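PDB 2Z8F: galacto-N-biose/lacto-N-biose I transporter substrate-binding protein from Bifidobacterium longum, which binds galacto-N-biose and lacto-N-biose I, and here lacto-N-tetraose, as the solute-binding component of an ABC transporter. Local coordinates for residues 167-181 against 235-249. Residues are numbered along the deposited sequence; the frame is centred on the assembly and turned at random.
Sequences GKYIMSYQPDEAGNM and FDASIKDGSLIGTVA. With GAL (beta-D-galactopyranose), chain C; NAG (2-acetamido-2-deoxy-beta-D-glucopyranose), chain B.
S172 OG donates a hydrogen bond to T247 OG1 at 2.6 Å and accepts one from Q174 NE2 at 2.8 Å, while the CE1 edge of the F235 ring meets it in the ring plane. This chain of polar groups ties the loop 172-174 to strand 246-250, an outermost strand of a three-stranded antiparallel sheet in the solute-binding-protein fold. Threonine suits the middle of the chain: OG1 stands anti to the backbone N (chi1 -176°), where it accepts from the serine hydroxyl and donates its own hydrogen to V248 O. A water bridges Q174 NE2 to that same carbonyl, which gives NE2 a second acceptor beside S172 OG. Farther along, Y169 and L244 form a single beta bridge; I245 N reaches Y169 O at 2.9 Å with an almost straight N-H. Glycine suits position 246, where a CB would run into I170 O. K168, bent at chi2, brings NZ to G242 O at 2.7 Å, from above the carbonyl plane. V248 spreads its two methyls between sulfurs, CG2 against M171 SD and CG1 against M181. Toward the sugar pocket, N180 ND2 donates both to GAL O2 and, at 2.9 Å, to E177 OE1; an alanine here would probably leave the galactose hydroxyl without this donor and E177 OE1 without its amide partner. The other carboxylate oxygen, E177 OE2, accepts from W231 NE1 and lies 3.3 Å from GAL C3.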
loop_
_atom_site.group_PDB
_atom_site.type_symbol
_atom_site.label_atom_id
_atom_site.label_comp_id
_atom_site.label_asym_id
_atom_site.label_seq_id
_atom_site.Cartn_x
_atom_site.Cartn_y
_atom_site.Cartn_z
ATOM N N GLY A 167 6.725 -14.518 25.680
ATOM C CA GLY A 167 5.349 -14.294 25.239
ATOM C C GLY A 167 5.092 -12.952 24.548
ATOM O O GLY A 167 3.939 -12.468 24.511
ATOM N N LYS A 168 6.155 -12.371 23.986
ATOM C CA LYS A 168 6.062 -11.126 23.207
ATOM C C LYS A 168 6.491 -11.434 21.773
ATOM O O LYS A 168 7.231 -12.396 21.545
ATOM C CB LYS A 168 6.999 -10.064 23.773
ATOM C CG LYS A 168 6.674 -9.567 25.194
ATOM C CD LYS A 168 5.365 -8.819 25.223
ATOM C CE LYS A 168 5.283 -7.929 26.454
ATOM N NZ LYS A 168 3.852 -7.643 26.704
ATOM N N TYR A 169 6.044 -10.626 20.817
ATOM C CA TYR A 169 6.415 -10.863 19.406
ATOM C C TYR A 169 6.862 -9.559 18.782
ATOM O O TYR A 169 6.140 -8.571 18.841
ATOM C CB TYR A 169 5.247 -11.533 18.646
ATOM C CG TYR A 169 4.830 -12.788 19.392
ATOM C CD1 TYR A 169 5.573 -13.966 19.292
ATOM C CD2 TYR A 169 3.766 -12.755 20.304
ATOM C CE1 TYR A 169 5.232 -15.114 20.047
ATOM C CE2 TYR A 169 3.420 -13.899 21.073
ATOM C CZ TYR A 169 4.161 -15.068 20.936
ATOM O OH TYR A 169 3.829 -16.202 21.668
ATOM N N ILE A 170 8.082 -9.554 18.226
ATOM C CA ILE A 170 8.597 -8.366 17.571
ATOM C C ILE A 170 8.412 -8.418 16.033
ATOM O O ILE A 170 8.931 -7.559 15.318
ATOM C CB ILE A 170 10.070 -8.065 17.941
ATOM C CG1 ILE A 170 11.027 -9.153 17.438
ATOM C CG2 ILE A 170 10.202 -7.866 19.482
ATOM C CD1 ILE A 170 12.559 -8.749 17.529
ATOM N N MET A 171 7.686 -9.430 15.552
ATOM C CA MET A 171 7.294 -9.500 14.153
ATOM C C MET A 171 5.901 -10.105 14.022
ATOM O O MET A 171 5.475 -10.921 14.856
ATOM C CB MET A 171 8.342 -10.308 13.348
ATOM C CG MET A 171 8.199 -10.263 11.816
ATOM S SD MET A 171 7.992 -8.619 11.090
ATOM C CE MET A 171 9.535 -7.879 11.517
ATOM N N SER A 172 5.178 -9.660 13.008
ATOM C CA SER A 172 3.984 -10.366 12.556
ATOM C C SER A 172 4.195 -10.959 11.170
ATOM O O SER A 172 4.944 -10.406 10.345
ATOM C CB SER A 172 2.755 -9.468 12.573
ATOM O OG SER A 172 2.786 -8.524 11.500
ATOM N N TYR A 173 3.598 -12.121 10.954
ATOM C CA TYR A 173 3.486 -12.731 9.640
ATOM C C TYR A 173 2.023 -12.606 9.251
ATOM O O TYR A 173 1.164 -13.156 9.954
ATOM C CB TYR A 173 3.880 -14.203 9.743
ATOM C CG TYR A 173 3.752 -15.006 8.477
ATOM C CD1 TYR A 173 4.698 -14.889 7.462
ATOM C CD2 TYR A 173 2.708 -15.929 8.302
ATOM C CE1 TYR A 173 4.593 -15.651 6.299
ATOM C CE2 TYR A 173 2.611 -16.712 7.142
ATOM C CZ TYR A 173 3.566 -16.563 6.140
ATOM O OH TYR A 173 3.503 -17.321 4.977
ATOM N N GLN A 174 1.754 -11.913 8.145
ATOM C CA GLN A 174 0.397 -11.542 7.765
ATOM C C GLN A 174 0.009 -12.264 6.475
ATOM O O GLN A 174 0.187 -11.731 5.363
ATOM C CB GLN A 174 0.308 -10.018 7.604
ATOM C CG GLN A 174 0.593 -9.274 8.898
ATOM C CD GLN A 174 0.634 -7.784 8.735
ATOM O OE1 GLN A 174 0.138 -7.249 7.749
ATOM N NE2 GLN A 174 1.226 -7.101 9.706
ATOM N N PRO A 175 -0.573 -13.473 6.604
ATOM C CA PRO A 175 -0.845 -14.221 5.385
ATOM C C PRO A 175 -1.821 -13.544 4.429
ATOM O O PRO A 175 -1.722 -13.762 3.225
ATOM C CB PRO A 175 -1.405 -15.566 5.900
ATOM C CG PRO A 175 -1.794 -15.325 7.295
ATOM C CD PRO A 175 -1.012 -14.185 7.826
ATOM N N ASP A 176 -2.759 -12.741 4.950
ATOM C CA ASP A 176 -3.723 -12.004 4.122
ATOM C C ASP A 176 -3.138 -10.733 3.472
ATOM O O ASP A 176 -3.848 -10.005 2.776
ATOM C CB ASP A 176 -4.987 -11.621 4.922
ATOM C CG ASP A 176 -4.694 -10.785 6.172
ATOM O OD1 ASP A 176 -3.544 -10.753 6.655
ATOM O OD2 ASP A 176 -5.639 -10.149 6.714
ATOM N N GLU A 177 -1.840 -10.497 3.696
ATOM C CA GLU A 177 -1.136 -9.352 3.118
ATOM C C GLU A 177 0.105 -9.810 2.399
ATOM O O GLU A 177 0.926 -8.975 2.004
ATOM C CB GLU A 177 -0.772 -8.312 4.186
ATOM C CG GLU A 177 -2.017 -7.474 4.603
ATOM C CD GLU A 177 -2.489 -6.539 3.473
ATOM O OE1 GLU A 177 -1.668 -6.185 2.584
ATOM O OE2 GLU A 177 -3.677 -6.148 3.472
ATOM N N ALA A 178 0.258 -11.120 2.207
ATOM C CA ALA A 178 1.493 -11.589 1.519
ATOM C C ALA A 178 1.643 -10.949 0.128
ATOM O O ALA A 178 2.750 -10.532 -0.269
ATOM C CB ALA A 178 1.510 -13.118 1.395
ATOM N N GLY A 179 0.555 -10.845 -0.616
ATOM C CA GLY A 179 0.626 -10.282 -1.985
ATOM C C GLY A 179 1.045 -8.812 -2.078
ATOM O O GLY A 179 1.439 -8.349 -3.162
ATOM N N ASN A 180 0.900 -8.074 -0.965
ATOM C CA ASN A 180 1.180 -6.623 -0.918
ATOM C C ASN A 180 2.426 -6.322 -0.089
ATOM O O ASN A 180 3.338 -5.616 -0.547
ATOM C CB ASN A 180 -0.039 -5.843 -0.354
ATOM C CG ASN A 180 -1.329 -6.238 -1.026
ATOM O OD1 ASN A 180 -1.404 -6.306 -2.253
ATOM N ND2 ASN A 180 -2.371 -6.502 -0.220
ATOM N N MET A 181 2.457 -6.842 1.148
ATOM C CA MET A 181 3.579 -6.611 2.057
ATOM C C MET A 181 4.780 -7.449 1.672
ATOM O O MET A 181 5.906 -6.930 1.568
ATOM C CB MET A 181 3.181 -6.883 3.513
ATOM C CG MET A 181 4.339 -6.835 4.506
ATOM S SD MET A 181 3.769 -7.077 6.211
ATOM C CE MET A 181 2.918 -5.512 6.520
ATOM N N PHE A 235 -5.754 -9.866 15.178
ATOM C CA PHE A 235 -4.608 -8.962 15.037
ATOM C C PHE A 235 -4.724 -7.767 15.998
ATOM O O PHE A 235 -3.798 -7.477 16.758
ATOM C CB PHE A 235 -4.432 -8.514 13.581
ATOM C CG PHE A 235 -3.149 -7.751 13.332
ATOM C CD1 PHE A 235 -2.011 -8.420 12.913
ATOM C CD2 PHE A 235 -3.087 -6.374 13.537
ATOM C CE1 PHE A 235 -0.839 -7.731 12.678
ATOM C CE2 PHE A 235 -1.899 -5.679 13.314
ATOM C CZ PHE A 235 -0.777 -6.382 12.887
ATOM N N ASP A 236 -5.879 -7.096 15.995
ATOM C CA ASP A 236 -6.111 -5.993 16.932
ATOM C C ASP A 236 -5.883 -6.430 18.376
ATOM O O ASP A 236 -5.196 -5.743 19.137
ATOM C CB ASP A 236 -7.530 -5.424 16.774
ATOM C CG ASP A 236 -7.761 -4.766 15.423
ATOM O OD1 ASP A 236 -6.882 -4.842 14.538
ATOM O OD2 ASP A 236 -8.840 -4.158 15.249
ATOM N N ALA A 237 -6.438 -7.594 18.732
ATOM C CA ALA A 237 -6.301 -8.139 20.084
ATOM C C ALA A 237 -4.841 -8.302 20.503
ATOM O O ALA A 237 -4.498 -8.054 21.662
ATOM C CB ALA A 237 -7.058 -9.461 20.218
ATOM N N SER A 238 -3.970 -8.671 19.556
ATOM C CA SER A 238 -2.555 -8.867 19.868
ATOM C C SER A 238 -1.851 -7.557 20.163
ATOM O O SER A 238 -0.882 -7.553 20.909
ATOM C CB SER A 238 -1.810 -9.637 18.766
ATOM O OG SER A 238 -1.629 -8.847 17.604
ATOM N N ILE A 239 -2.340 -6.457 19.586
ATOM C CA ILE A 239 -1.819 -5.127 19.919
ATOM C C ILE A 239 -2.379 -4.679 21.276
ATOM O O ILE A 239 -1.624 -4.229 22.158
ATOM C CB ILE A 239 -2.156 -4.035 18.855
ATOM C CG1 ILE A 239 -1.813 -4.492 17.435
ATOM C CG2 ILE A 239 -1.379 -2.732 19.170
ATOM C CD1 ILE A 239 -2.480 -3.654 16.343
ATOM N N LYS A 240 -3.694 -4.815 21.425
ATOM C CA LYS A 240 -4.391 -4.375 22.652
ATOM C C LYS A 240 -3.844 -5.044 23.906
ATOM O O LYS A 240 -3.682 -4.379 24.953
ATOM C CB LYS A 240 -5.892 -4.659 22.572
ATOM C CG LYS A 240 -6.662 -3.876 21.550
ATOM C CD LYS A 240 -8.138 -4.232 21.676
ATOM C CE LYS A 240 -8.910 -4.049 20.394
ATOM N NZ LYS A 240 -8.966 -2.635 19.968
ATOM N N ASP A 241 -3.563 -6.349 23.794
ATOM C CA ASP A 241 -3.121 -7.168 24.929
ATOM C C ASP A 241 -1.625 -7.120 25.185
ATOM O O ASP A 241 -1.121 -7.810 26.069
ATOM C CB ASP A 241 -3.652 -8.611 24.845
ATOM C CG ASP A 241 -3.025 -9.446 23.727
ATOM O OD1 ASP A 241 -1.882 -9.175 23.285
ATOM O OD2 ASP A 241 -3.688 -10.425 23.314
ATOM N N GLY A 242 -0.915 -6.320 24.384
ATOM C CA GLY A 242 0.488 -6.044 24.626
ATOM C C GLY A 242 1.438 -7.103 24.099
ATOM O O GLY A 242 2.636 -7.024 24.358
ATOM N N SER A 243 0.930 -8.104 23.382
ATOM C CA SER A 243 1.804 -9.216 22.959
ATOM C C SER A 243 2.570 -8.887 21.683
ATOM O O SER A 243 3.767 -9.193 21.591
ATOM C CB SER A 243 1.049 -10.534 22.813
ATOM O OG SER A 243 0.001 -10.451 21.870
ATOM N N LEU A 244 1.883 -8.257 20.727
ATOM C CA LEU A 244 2.561 -7.785 19.490
ATOM C C LEU A 244 3.199 -6.427 19.770
ATOM O O LEU A 244 2.504 -5.428 19.951
ATOM C CB LEU A 244 1.606 -7.711 18.285
ATOM C CG LEU A 244 2.249 -7.306 16.943
ATOM C CD1 LEU A 244 3.263 -8.376 16.508
ATOM C CD2 LEU A 244 1.178 -7.083 15.861
ATOM N N ILE A 245 4.539 -6.390 19.772
ATOM C CA ILE A 245 5.291 -5.203 20.183
ATOM C C ILE A 245 6.195 -4.690 19.057
ATOM O O ILE A 245 6.915 -3.707 19.213
ATOM C CB ILE A 245 6.109 -5.420 21.487
ATOM C CG1 ILE A 245 7.058 -6.614 21.379
ATOM C CG2 ILE A 245 5.132 -5.614 22.665
ATOM C CD1 ILE A 245 8.103 -6.669 22.491
ATOM N N GLY A 246 6.126 -5.356 17.923
ATOM C CA GLY A 246 6.882 -4.884 16.763
ATOM C C GLY A 246 6.339 -5.522 15.513
ATOM O O GLY A 246 5.930 -6.694 15.523
ATOM N N THR A 247 6.352 -4.780 14.407
ATOM C CA THR A 247 5.926 -5.354 13.115
ATOM C C THR A 247 6.319 -4.444 11.950
ATOM O O THR A 247 6.424 -3.222 12.098
ATOM C CB THR A 247 4.379 -5.633 13.045
ATOM O OG1 THR A 247 4.050 -6.279 11.801
ATOM C CG2 THR A 247 3.583 -4.359 13.168
ATOM N N VAL A 248 6.553 -5.060 10.797
ATOM C CA VAL A 248 6.553 -4.328 9.549
ATOM C C VAL A 248 5.148 -3.762 9.340
ATOM O O VAL A 248 4.146 -4.386 9.711
ATOM C CB VAL A 248 6.914 -5.239 8.366
ATOM C CG1 VAL A 248 6.726 -4.539 7.022
ATOM C CG2 VAL A 248 8.344 -5.788 8.531
ATOM N N ALA A 249 5.092 -2.565 8.782
ATOM C CA ALA A 249 3.825 -1.943 8.435
ATOM C C ALA A 249 4.006 -1.042 7.235
ATOM O O ALA A 249 5.068 -0.434 7.099
ATOM C CB ALA A 249 3.321 -1.120 9.640
HETATM C C1 GAL C . -6.403 -8.489 0.163
HETATM C C2 GAL C . -6.229 -6.983 -0.090
HETATM C C3 GAL C . -6.010 -6.171 1.180
HETATM C C4 GAL C . -7.043 -6.539 2.250
HETATM C C5 GAL C . -7.079 -8.060 2.428
HETATM C C6 GAL C . -8.164 -8.509 3.405
HETATM O O2 GAL C . -5.137 -6.829 -0.961
HETATM O O3 GAL C . -6.071 -4.820 0.720
HETATM O O4 GAL C . -8.287 -6.119 1.749
HETATM O O5 GAL C . -7.343 -8.681 1.195
HETATM O O6 GAL C . -8.102 -9.937 3.478
HETATM C C1 NAG B . -5.721 -3.802 1.668
HETATM C C2 NAG B . -5.356 -2.558 0.856
HETATM C C3 NAG B . -5.226 -1.273 1.686
HETATM C C4 NAG B . -6.441 -1.143 2.648
HETATM C C5 NAG B . -6.553 -2.453 3.438
HETATM C C6 NAG B . -7.627 -2.373 4.528
HETATM C C7 NAG B . -4.051 -2.687 -1.168
HETATM C C8 NAG B . -2.707 -2.978 -1.779
HETATM N N2 NAG B . -4.095 -2.839 0.143
HETATM O O3 NAG B . -5.147 -0.278 0.675
HETATM O O4 NAG B . -6.199 -0.090 3.548
HETATM O O5 NAG B . -6.822 -3.491 2.511
HETATM O O6 NAG B . -8.881 -2.240 3.907
HETATM O O7 NAG B . -4.976 -2.314 -1.891
HETATM O O HOH W 1 1.318 -4.236 10.081
#